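PDB 2XFE: carbohydrate binding module from Escherichia coli, which binds carbohydrate through a protein-held calcium ion, as a family 60 carbohydrate-binding module, here holding the disaccharide galactobiose. Local coordinates for the beta-D-galactopyranose site. Coordinates in Å, arbitrary orientation; residue numbers count along the deposited sequence, not the author numbering.

The beta-D-galactopyranose site. Residues 56, 60-61, 86, 101-102. With GAL (beta-D-galactopyranose), chain B; GAL (beta-D-galactopyranose), chain C; CA (calcium ion), chain D.
Galactobiose, two galactopyranoses joined through O4 of the chain B unit, lies in a calcium-dependent sugar site. Metal coordination holds GAL (chain C) directly: its vicinal hydroxyls O3 and O2 chelate the ion, O3 at 2.4 Å from CA. The backbone carbonyls of Arg60 and His101, one oxygen each of Asp56 and Asp61, and water 1 bring the observed coordination to seven. Asp61 OD2 makes the shorter carboxylate contact, 2.3 Å from CA, against 2.6 Å for Asp56 OD1.

Hydrogen bonding adds to this. With CG anti to its backbone N (chi1 -168°), Asp56 splits its carboxylate, OD1 on the metal and OD2 accepting from GAL (chain C) O3 at 2.6 Å; the calcium would probably polarise that hydroxyl and strengthen the bond. Asp61 likewise uses its second oxygen, OD1, which holds water 2 at 2.8 Å; this water bridges to GAL (chain C) O2 and GAL (chain B) O3.

A CH-pi contact supports GAL (chain B). Trp86, CG anti to the backbone N (chi1 -174°), turns one indole face to this sugar, whose C4 lies over the five-membered ring, toward the rim of the indole, while CZ3 sits 4.0 Å from GAL (chain C) C5. An alanine here would remove the indole and would probably loosen GAL (chain B) and weaken the rim contact with GAL (chain C).

The protein ligands of the calcium come from loops at one end of the beta fold, with Trp86 beside them on the short strand 86-87.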
loop_
_atom_site.group_PDB
_atom_site.type_symbol
_atom_site.label_atom_id
_atom_site.label_comp_id
_atom_site.label_asym_id
_atom_site.label_seq_id
_atom_site.Cartn_x
_atom_site.Cartn_y
_atom_site.Cartn_z
ATOM N N ASP A 56 -8.854 -8.935 0.565
ATOM C CA ASP A 56 -9.976 -8.573 -0.252
ATOM C C ASP A 56 -11.175 -9.493 0.017
ATOM O O ASP A 56 -11.019 -10.697 0.227
ATOM C CB ASP A 56 -9.599 -8.584 -1.715
ATOM C CG ASP A 56 -10.609 -7.945 -2.597
ATOM O OD1 ASP A 56 -11.225 -6.988 -2.126
ATOM O OD2 ASP A 56 -10.747 -8.400 -3.762
ATOM N N ARG A 60 -14.599 -4.663 0.465
ATOM C CA ARG A 60 -13.323 -4.142 0.967
ATOM C C ARG A 60 -12.457 -3.610 -0.234
ATOM O O ARG A 60 -12.318 -4.298 -1.203
ATOM C CB ARG A 60 -12.520 -5.259 1.648
ATOM C CG ARG A 60 -13.195 -5.830 2.926
ATOM C CD ARG A 60 -12.329 -6.871 3.564
ATOM N NE ARG A 60 -12.936 -7.480 4.711
ATOM C CZ ARG A 60 -12.631 -8.645 5.204
ATOM N NH1 ARG A 60 -11.761 -9.436 4.600
ATOM N NH2 ARG A 60 -13.279 -9.042 6.299
ATOM N N ASP A 61 -11.869 -2.428 -0.097
ATOM C CA ASP A 61 -10.948 -1.810 -1.060
ATOM C C ASP A 61 -10.006 -0.908 -0.279
ATOM O O ASP A 61 -10.434 -0.315 0.707
ATOM C CB ASP A 61 -11.625 -0.878 -2.072
ATOM C CG ASP A 61 -12.509 -1.603 -3.087
ATOM O OD1 ASP A 61 -13.467 -0.957 -3.554
ATOM O OD2 ASP A 61 -12.192 -2.734 -3.487
ATOM N N TRP A 86 -8.219 -2.135 -9.866
ATOM C CA TRP A 86 -9.153 -2.459 -10.945
ATOM C C TRP A 86 -9.053 -1.411 -12.054
ATOM O O TRP A 86 -9.354 -0.238 -11.862
ATOM C CB TRP A 86 -10.584 -2.490 -10.407
ATOM C CG TRP A 86 -11.558 -2.952 -11.406
ATOM C CD1 TRP A 86 -12.412 -2.188 -12.166
ATOM C CD2 TRP A 86 -11.783 -4.296 -11.792
ATOM N NE1 TRP A 86 -13.182 -3.009 -12.975
ATOM C CE2 TRP A 86 -12.788 -4.299 -12.775
ATOM C CE3 TRP A 86 -11.271 -5.501 -11.367
ATOM C CZ2 TRP A 86 -13.262 -5.446 -13.333
ATOM C CZ3 TRP A 86 -11.749 -6.665 -11.959
ATOM C CH2 TRP A 86 -12.698 -6.612 -12.952
ATOM N N HIS A 101 -8.057 -2.412 -5.301
ATOM C CA HIS A 101 -9.443 -2.994 -5.303
ATOM C C HIS A 101 -9.401 -4.499 -5.095
ATOM O O HIS A 101 -10.235 -5.060 -4.389
ATOM C CB HIS A 101 -10.202 -2.701 -6.604
ATOM C CG HIS A 101 -10.275 -1.260 -6.955
ATOM N ND1 HIS A 101 -11.193 -0.396 -6.399
ATOM C CD2 HIS A 101 -9.514 -0.519 -7.794
ATOM C CE1 HIS A 101 -11.001 0.816 -6.874
ATOM N NE2 HIS A 101 -10.003 0.756 -7.751
ATOM N N CYS A 102 -8.447 -5.169 -5.712
ATOM C CA CYS A 102 -8.191 -6.586 -5.495
ATOM C C CYS A 102 -6.944 -6.791 -4.634
ATOM O O CYS A 102 -6.144 -5.852 -4.434
ATOM C CB CYS A 102 -7.925 -7.216 -6.866
ATOM S SG CYS A 102 -9.161 -6.760 -8.174
HETATM C C1 GAL B . -17.078 -1.845 -9.761
HETATM C C2 GAL B . -15.961 -1.565 -8.799
HETATM C C3 GAL B . -14.644 -2.148 -9.302
HETATM C C4 GAL B . -14.733 -3.636 -9.500
HETATM C C5 GAL B . -16.009 -3.877 -10.320
HETATM C C6 GAL B . -16.248 -5.331 -10.630
HETATM O O1 GAL B . -18.256 -1.190 -9.235
HETATM O O2 GAL B . -15.840 -0.197 -8.743
HETATM O O3 GAL B . -13.653 -1.878 -8.383
HETATM O O4 GAL B . -14.831 -4.213 -8.179
HETATM O O5 GAL B . -17.174 -3.256 -9.763
HETATM O O6 GAL B . -17.516 -5.385 -11.275
HETATM C C1 GAL C . -14.017 -5.356 -7.947
HETATM C C2 GAL C . -13.544 -5.550 -6.480
HETATM C C3 GAL C . -12.696 -6.763 -6.144
HETATM C C4 GAL C . -13.136 -8.011 -6.939
HETATM C C5 GAL C . -13.447 -7.636 -8.415
HETATM C C6 GAL C . -14.014 -8.865 -9.160
HETATM O O2 GAL C . -13.145 -4.405 -5.739
HETATM O O3 GAL C . -12.737 -6.957 -4.730
HETATM O O4 GAL C . -14.294 -8.642 -6.393
HETATM O O5 GAL C . -14.287 -6.521 -8.692
HETATM O O6 GAL C . -13.770 -8.699 -10.510
HETATM CA CA CA D . -12.359 -5.036 -3.390
HETATM O O HOH W 1 -14.648 -5.097 -2.977
HETATM O O HOH W 2 -14.576 -2.217 -5.784
#